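Local coordinates for heme-binding protein A / AI-2 binding protein A (Helicobacter pylori SS1, PDB 6OFQ) that binds peptides in the periplasm and probably delivers them to an ABC transporter, as a type II substrate-binding protein of family 5, at residues W295-T300 / A424-M429; Y348-Y353 / A487-H492; S457-D462 / D494-P499. One frame throughout, in Å; residues are numbered along the deposited sequence.

Contact 1 of 3, residues W295-T300 / A424-M429; sequences WLSLNT and AFAGWM
W295 meets A426 through two torsions: chi1 (66°) puts CG between the backbone N and the carbonyl carbon, and chi2, close to perpendicular, then turns a face of the indole to the A426 methyl. A426 CB stands over the five-membered ring, 3.6 Å from its centroid and 25° off the normal, a CH-pi contact displaced toward NE1 and CE2. Beyond it G427 N lies over the same face, and at the far rim W295 CH2 reaches W428 CB at 3.9 Å, in the plane of the indole. L296 projects from the other face of the sheet, as does F425 opposite it. The backbones form an antiparallel pairing: W295 and A426 exchange two hydrogen bonds, N to O in both directions at 2.9 Å. S297 and A424 exchange two more, S297 N to A424 O at 2.8 Å and A424 N to S297 O at 3.1 Å. L296 opposite F425 is the non-hydrogen-bonded pair between them, with their CA atoms 4.6 Å apart. The strand segments diverge from exact antiparallel, their directions 123° apart, a strongly twisted pairing. In the mixed sheet, strand 292-298 is flanked by 423-429 and 497-510, while strand 373-380 runs parallel to 423-429 and takes F425 against I377; helix 436-443 packs on W295 and W428 through L442.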
# COMPACT_ATOMS: atom_id res chain seq x y z
N TRP A 295 -9.60 -9.07 -1.91
CA TRP A 295 -10.19 -10.25 -1.21
C TRP A 295 -11.28 -9.79 -0.26
O TRP A 295 -11.51 -8.59 -0.12
CB TRP A 295 -9.13 -11.13 -0.52
CG TRP A 295 -8.42 -10.48 0.63
CD1 TRP A 295 -8.77 -10.53 1.93
CD2 TRP A 295 -7.28 -9.63 0.56
NE1 TRP A 295 -7.88 -9.82 2.70
CE2 TRP A 295 -6.94 -9.26 1.89
CE3 TRP A 295 -6.45 -9.19 -0.47
CZ2 TRP A 295 -5.86 -8.44 2.18
CZ3 TRP A 295 -5.40 -8.39 -0.18
CH2 TRP A 295 -5.12 -8.00 1.13
N LEU A 296 -11.94 -10.75 0.34
CA LEU A 296 -12.90 -10.44 1.37
C LEU A 296 -12.27 -10.83 2.71
O LEU A 296 -11.94 -12.02 2.90
CB LEU A 296 -14.19 -11.17 1.04
CG LEU A 296 -15.39 -10.93 1.95
CD1 LEU A 296 -15.94 -9.51 1.80
CD2 LEU A 296 -16.49 -11.93 1.64
N SER A 297 -12.06 -9.89 3.62
CA SER A 297 -11.67 -10.18 5.01
C SER A 297 -12.86 -10.84 5.71
O SER A 297 -14.00 -10.40 5.47
CB SER A 297 -11.35 -8.91 5.82
OG SER A 297 -10.19 -8.24 5.33
N LEU A 298 -12.59 -11.88 6.50
CA LEU A 298 -13.56 -12.51 7.39
C LEU A 298 -12.96 -12.39 8.77
O LEU A 298 -11.82 -12.79 9.02
CB LEU A 298 -13.71 -13.99 7.05
CG LEU A 298 -14.17 -14.33 5.64
CD1 LEU A 298 -14.17 -15.81 5.34
CD2 LEU A 298 -15.53 -13.70 5.33
N ASN A 299 -13.72 -11.83 9.71
CA ASN A 299 -13.16 -11.50 11.01
C ASN A 299 -13.19 -12.74 11.86
O ASN A 299 -14.23 -13.10 12.45
CB ASN A 299 -13.88 -10.34 11.68
CG ASN A 299 -13.19 -9.90 12.97
OD1 ASN A 299 -12.54 -10.73 13.65
ND2 ASN A 299 -13.38 -8.63 13.32
N THR A 300 -12.08 -13.46 11.85
CA THR A 300 -11.98 -14.78 12.46
C THR A 300 -12.12 -14.77 14.01
O THR A 300 -12.16 -15.88 14.58
CB THR A 300 -10.73 -15.59 12.07
OG1 THR A 300 -9.56 -14.97 12.62
CG2 THR A 300 -10.62 -15.74 10.56
N ALA A 424 -15.45 -7.63 5.09
CA ALA A 424 -15.14 -6.33 4.48
C ALA A 424 -14.26 -6.60 3.25
O ALA A 424 -13.46 -7.54 3.27
CB ALA A 424 -14.36 -5.49 5.48
N PHE A 425 -14.42 -5.80 2.22
CA PHE A 425 -13.43 -5.84 1.14
C PHE A 425 -12.07 -5.35 1.61
O PHE A 425 -11.99 -4.41 2.41
CB PHE A 425 -13.93 -5.01 -0.05
CG PHE A 425 -15.10 -5.59 -0.77
CD1 PHE A 425 -15.00 -6.66 -1.61
CD2 PHE A 425 -16.35 -5.13 -0.53
CE1 PHE A 425 -16.07 -7.16 -2.32
CE2 PHE A 425 -17.45 -5.64 -1.19
CZ PHE A 425 -17.31 -6.67 -2.05
N ALA A 426 -11.03 -6.00 1.08
CA ALA A 426 -9.68 -5.61 1.45
C ALA A 426 -8.87 -5.66 0.17
O ALA A 426 -9.16 -6.44 -0.76
CB ALA A 426 -9.11 -6.64 2.41
N GLY A 427 -7.81 -4.90 0.09
CA GLY A 427 -6.89 -4.93 -1.05
C GLY A 427 -5.53 -4.47 -0.58
O GLY A 427 -5.33 -3.66 0.34
N TRP A 428 -4.55 -4.89 -1.36
CA TRP A 428 -3.15 -4.54 -1.13
C TRP A 428 -2.38 -4.44 -2.42
O TRP A 428 -2.53 -5.28 -3.35
CB TRP A 428 -2.46 -5.61 -0.30
CG TRP A 428 -1.13 -5.27 0.28
CD1 TRP A 428 0.10 -5.79 -0.08
CD2 TRP A 428 -0.90 -4.46 1.42
NE1 TRP A 428 1.06 -5.35 0.78
CE2 TRP A 428 0.47 -4.52 1.71
CE3 TRP A 428 -1.74 -3.66 2.22
CZ2 TRP A 428 1.03 -3.80 2.74
CZ3 TRP A 428 -1.17 -2.98 3.26
CH2 TRP A 428 0.19 -3.09 3.54
N MET A 429 -1.59 -3.41 -2.53
CA MET A 429 -0.57 -3.26 -3.58
C MET A 429 0.76 -3.50 -2.90
O MET A 429 1.10 -2.91 -1.87
CB MET A 429 -0.62 -1.80 -4.04
CG MET A 429 0.55 -1.36 -4.89
SD MET A 429 0.67 -2.31 -6.43
CE MET A 429 2.31 -1.81 -7.03

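Contact 2 of 3, residues Y348-Y353 / A487-H492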
# COMPACT_ATOMS: atom_id res chain seq x y z
N TYR A 348 2.11 -22.40 -7.06
CA TYR A 348 1.32 -22.77 -8.26
C TYR A 348 0.64 -24.12 -8.10
O TYR A 348 -0.13 -24.49 -9.02
CB TYR A 348 2.27 -22.79 -9.46
CG TYR A 348 2.71 -21.41 -9.86
CD1 TYR A 348 1.90 -20.60 -10.63
CD2 TYR A 348 3.95 -20.93 -9.45
CE1 TYR A 348 2.26 -19.28 -10.88
CE2 TYR A 348 4.31 -19.62 -9.72
CZ TYR A 348 3.49 -18.82 -10.50
OH TYR A 348 3.89 -17.50 -10.69
N ASN A 349 0.92 -24.88 -7.06
CA ASN A 349 0.35 -26.18 -6.79
C ASN A 349 -0.97 -26.16 -6.06
O ASN A 349 -1.79 -27.02 -6.31
CB ASN A 349 1.31 -27.12 -6.09
CG ASN A 349 0.99 -28.58 -6.33
OD1 ASN A 349 0.88 -28.99 -7.48
ND2 ASN A 349 0.83 -29.36 -5.28
N ILE A 350 -1.32 -25.05 -5.42
CA ILE A 350 -2.58 -24.99 -4.71
C ILE A 350 -3.73 -24.79 -5.70
O ILE A 350 -3.64 -23.98 -6.63
CB ILE A 350 -2.50 -23.83 -3.72
CG1 ILE A 350 -1.48 -24.19 -2.63
CG2 ILE A 350 -3.84 -23.51 -3.04
CD1 ILE A 350 -1.20 -23.14 -1.63
N LYS A 351 -4.81 -25.49 -5.42
CA LYS A 351 -5.98 -25.36 -6.28
C LYS A 351 -6.98 -24.44 -5.59
O LYS A 351 -7.24 -24.61 -4.39
CB LYS A 351 -6.62 -26.73 -6.50
CG LYS A 351 -5.74 -27.70 -7.26
CD LYS A 351 -6.60 -28.90 -7.69
CE LYS A 351 -5.98 -30.20 -7.23
NZ LYS A 351 -4.73 -30.46 -7.99
N PRO A 352 -7.54 -23.50 -6.35
CA PRO A 352 -8.52 -22.62 -5.73
C PRO A 352 -9.72 -23.44 -5.23
O PRO A 352 -10.02 -24.49 -5.80
CB PRO A 352 -8.92 -21.65 -6.84
CG PRO A 352 -8.65 -22.45 -8.06
CD PRO A 352 -7.42 -23.21 -7.80
N TYR A 353 -10.48 -22.89 -4.30
CA TYR A 353 -11.64 -23.64 -3.83
C TYR A 353 -12.72 -23.54 -4.91
O TYR A 353 -13.00 -22.47 -5.42
CB TYR A 353 -12.19 -23.12 -2.51
CG TYR A 353 -11.33 -23.55 -1.31
CD1 TYR A 353 -11.21 -24.90 -0.95
CD2 TYR A 353 -10.71 -22.61 -0.57
CE1 TYR A 353 -10.47 -25.25 0.17
CE2 TYR A 353 -9.90 -22.94 0.51
CZ TYR A 353 -9.80 -24.28 0.89
OH TYR A 353 -9.06 -24.77 1.96
N ALA A 487 3.85 -22.19 3.85
CA ALA A 487 2.95 -21.24 4.48
C ALA A 487 1.65 -21.07 3.68
O ALA A 487 0.56 -20.94 4.24
CB ALA A 487 3.65 -19.91 4.75
N GLN A 488 1.75 -20.99 2.35
CA GLN A 488 0.58 -20.83 1.50
C GLN A 488 -0.34 -22.01 1.62
O GLN A 488 -1.55 -21.84 1.54
CB GLN A 488 1.05 -20.56 0.08
CG GLN A 488 1.54 -19.15 -0.12
CD GLN A 488 2.27 -18.97 -1.43
OE1 GLN A 488 1.66 -18.75 -2.47
NE2 GLN A 488 3.56 -19.25 -1.40
N GLU A 489 0.20 -23.21 1.79
CA GLU A 489 -0.68 -24.33 2.08
C GLU A 489 -1.54 -24.19 3.33
O GLU A 489 -2.72 -24.54 3.39
CB GLU A 489 0.11 -25.65 2.18
CG GLU A 489 0.86 -26.06 0.94
CD GLU A 489 1.72 -27.29 1.23
OE1 GLU A 489 1.95 -27.80 2.37
OE2 GLU A 489 2.29 -27.70 0.22
N ILE A 490 -0.89 -23.72 4.39
CA ILE A 490 -1.55 -23.60 5.71
C ILE A 490 -2.67 -22.57 5.60
O ILE A 490 -3.79 -22.83 6.05
CB ILE A 490 -0.56 -23.26 6.84
CG1 ILE A 490 0.40 -24.47 7.04
CG2 ILE A 490 -1.31 -22.93 8.12
CD1 ILE A 490 1.47 -24.10 8.00
N ILE A 491 -2.41 -21.39 5.06
CA ILE A 491 -3.46 -20.37 5.04
C ILE A 491 -4.58 -20.80 4.08
O ILE A 491 -5.75 -20.55 4.38
CB ILE A 491 -2.89 -18.97 4.71
CG1 ILE A 491 -3.96 -17.89 4.90
CG2 ILE A 491 -2.29 -18.91 3.33
CD1 ILE A 491 -3.49 -16.46 4.89
N HIS A 492 -4.28 -21.47 2.98
CA HIS A 492 -5.32 -22.06 2.15
C HIS A 492 -6.22 -23.03 2.91
O HIS A 492 -7.46 -22.97 2.83
CB HIS A 492 -4.74 -22.74 0.94
CG HIS A 492 -5.75 -23.39 0.06
ND1 HIS A 492 -6.53 -22.71 -0.85
CD2 HIS A 492 -6.05 -24.70 -0.07
CE1 HIS A 492 -7.25 -23.59 -1.53
NE2 HIS A 492 -6.94 -24.80 -1.12
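I350 points its side chain at helix 477-494 and divides at CB into two branches that find different partners. From CB, the CG2 methyl stands over the centre of the H492 imidazole, 3.6 Å from the ring centroid and only 9° off its normal, which makes it a CH-pi contact. The other branch leaves through CG1, set beside the backbone N (chi1 -68°), and ends at CD1, which lies 3.4 Å from Q488 O and 3.8 Å from Q488 CB. The tip of I350 thus touches the helix one turn before H492, where Q488 O also accepts the backbone N-H of H492. In this type II periplasmic binding protein the loop 348-353, on the way from strand 332-334 to helix 357-366, packs at the surface on the C-terminal part of helix 477-494. Y353 takes the opposite face of H492. Their rings form an offset stack, centroids 4.1 Å apart and planes at 6°, with H492 CE1 above the rim of the tyrosine, so the imidazole is sandwiched between a methyl and a phenol. The Y353 hydroxyl also donates to H492 O at 2.6 Å, approaching from above the carbonyl plane. The Y353 ring also meets that of H316 of helix 308-317, while L312 and N315 of the same helix touch the tyrosine.

Contact 3 of 3, residues S457-D462 / D494-P499; sequences SFYKSD and DAPYVP
Y459 lies across D494 at about a right angle and presents a ring face to P496, so one tyrosine meets both the end of a helix and the turn that follows it. That turn leads from helix 477-494 into strand 497-510 of the mixed sheet in this type II periplasmic binding protein: the helix ends at D494, and A495 leaves helical geometry with positive phi. Segment 457-462 runs past it in nearly the opposite direction, the two end-to-end vectors being 163° apart. The first torsion of Y459 sets CG anti to its backbone N; at the far end of the ring the hydroxyl meets D494 OD2. P496 CG sits over one face, 3.8 Å from the ring centroid and 15° off the normal, displaced toward the rim in a CH-pi contact; P496 CB adds an approach of 3.5 Å to Y459 CD1. The proline and tyrosine side chains cross obliquely. D494 OD2 lies instead at the ring edge, in its plane, while the carboxylate plane is turned 66° from that of the phenol. Y459 OH donates to D494 OD2 at 2.6 Å, and OD2 accepts through its anti lone pair, away from OD1. At the other end of the segment S457 points OG at the turn and donates to P496 O at 2.7 Å. W443 of helix 436-443 touches S457, Y459 and P496, while I490 and I491 of helix 477-494 pack on Y459. S461, the N-cap of helix 462-473, uses OG to cap F464 N. The same S461 OG is bound to a water at 2.7 Å, and that water donates to D494 OD2, so that this oxygen accepts from both a phenol and a water.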
# COMPACT_ATOMS: atom_id res chain seq x y z
N SER A 457 -8.49 -9.96 8.90
CA SER A 457 -9.14 -11.22 9.27
C SER A 457 -8.85 -11.66 10.71
O SER A 457 -9.34 -12.66 11.19
CB SER A 457 -8.73 -12.36 8.31
OG SER A 457 -9.29 -12.15 7.03
N PHE A 458 -7.96 -10.92 11.35
CA PHE A 458 -7.39 -11.29 12.65
C PHE A 458 -6.91 -12.74 12.65
O PHE A 458 -7.18 -13.54 13.55
CB PHE A 458 -8.41 -11.03 13.79
CG PHE A 458 -8.66 -9.56 14.08
CD1 PHE A 458 -9.49 -8.81 13.30
CD2 PHE A 458 -7.89 -8.90 15.02
CE1 PHE A 458 -9.67 -7.45 13.51
CE2 PHE A 458 -8.16 -7.57 15.31
CZ PHE A 458 -9.02 -6.83 14.54
N TYR A 459 -6.23 -13.10 11.56
CA TYR A 459 -5.77 -14.46 11.43
C TYR A 459 -4.60 -14.73 12.36
O TYR A 459 -3.57 -14.06 12.23
CB TYR A 459 -5.37 -14.72 9.98
CG TYR A 459 -4.89 -16.10 9.63
CD1 TYR A 459 -5.55 -17.25 10.02
CD2 TYR A 459 -3.71 -16.26 8.91
CE1 TYR A 459 -5.06 -18.52 9.74
CE2 TYR A 459 -3.25 -17.52 8.60
CZ TYR A 459 -3.92 -18.67 8.95
OH TYR A 459 -3.39 -19.86 8.57
N LYS A 460 -4.76 -15.70 13.24
CA LYS A 460 -3.72 -16.03 14.22
C LYS A 460 -3.42 -17.52 14.15
O LYS A 460 -4.14 -18.35 14.70
CB LYS A 460 -4.25 -15.68 15.61
CG LYS A 460 -4.48 -14.20 15.80
CD LYS A 460 -5.00 -13.82 17.18
CE LYS A 460 -4.05 -14.32 18.25
NZ LYS A 460 -4.65 -13.72 19.47
N SER A 461 -2.36 -17.86 13.43
CA SER A 461 -1.92 -19.23 13.31
C SER A 461 -0.44 -19.23 13.65
O SER A 461 0.39 -18.61 12.96
CB SER A 461 -2.09 -19.78 11.90
OG SER A 461 -1.32 -20.97 11.70
N ASP A 462 -0.09 -20.01 14.68
CA ASP A 462 1.32 -20.22 15.01
C ASP A 462 2.11 -20.96 13.95
O ASP A 462 3.23 -20.60 13.57
CB ASP A 462 1.51 -21.00 16.31
CG ASP A 462 1.30 -20.13 17.52
OD1 ASP A 462 1.78 -18.96 17.50
OD2 ASP A 462 0.67 -20.72 18.42
N ASP A 494 -6.71 -23.12 6.15
CA ASP A 494 -7.48 -22.43 7.16
C ASP A 494 -8.55 -21.46 6.63
O ASP A 494 -9.49 -21.12 7.36
CB ASP A 494 -6.56 -21.64 8.13
CG ASP A 494 -5.67 -22.48 8.98
OD1 ASP A 494 -6.08 -23.62 9.26
OD2 ASP A 494 -4.65 -21.97 9.49
N ALA A 495 -8.41 -21.06 5.40
CA ALA A 495 -9.38 -20.17 4.75
C ALA A 495 -9.87 -19.00 5.58
O ALA A 495 -11.08 -18.82 5.77
CB ALA A 495 -10.57 -21.01 4.24
N PRO A 496 -8.97 -18.20 6.15
CA PRO A 496 -9.39 -17.07 6.98
C PRO A 496 -9.89 -15.89 6.19
O PRO A 496 -9.89 -14.78 6.72
CB PRO A 496 -8.12 -16.73 7.73
CG PRO A 496 -7.10 -16.96 6.68
CD PRO A 496 -7.50 -18.27 6.07
N TYR A 497 -10.36 -16.10 4.96
CA TYR A 497 -10.69 -15.03 4.05
C TYR A 497 -11.34 -15.62 2.80
O TYR A 497 -11.38 -16.85 2.70
CB TYR A 497 -9.46 -14.22 3.62
CG TYR A 497 -8.48 -14.76 2.66
CD1 TYR A 497 -7.79 -15.93 2.89
CD2 TYR A 497 -8.13 -13.98 1.58
CE1 TYR A 497 -6.77 -16.38 2.03
CE2 TYR A 497 -7.20 -14.43 0.68
CZ TYR A 497 -6.46 -15.55 0.97
OH TYR A 497 -5.53 -15.97 0.04
N VAL A 498 -11.85 -14.80 1.90
CA VAL A 498 -12.22 -15.28 0.59
C VAL A 498 -11.32 -14.57 -0.44
O VAL A 498 -11.50 -13.37 -0.71
CB VAL A 498 -13.66 -14.98 0.22
CG1 VAL A 498 -13.96 -15.64 -1.10
CG2 VAL A 498 -14.65 -15.45 1.28
N PRO A 499 -10.38 -15.26 -1.07
CA PRO A 499 -9.59 -14.66 -2.17
C PRO A 499 -10.51 -14.31 -3.34
O PRO A 499 -11.39 -15.11 -3.70
CB PRO A 499 -8.60 -15.73 -2.57
CG PRO A 499 -9.04 -16.96 -1.94
CD PRO A 499 -9.97 -16.67 -0.83
O HOH W 1 -3.01 -22.97 11.29

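In the fold
The three contacts lie on the same side of the chain's centre. Contacts 1 and 3 have centres 10 Å apart and share the mixed sheet, in which strands 292-298 and 497-510 are neighbours; they meet directly, with T300 OG1 2.7 Å from S457 O and L296 N 2.9 Å from V498 O. Contact 2 is about 12 Å from contact 3, centre to centre, and joins it through helix 477-494, which is followed, after the A495-P496 turn, by strand 497-510. Contacts 1 and 2 are centred about 17 Å apart and do not touch. Contact 1 closes before contact 3 opens, whereas contact 2 interleaves with both, so distant parts of the chain are tied into one sheet-and-helix region.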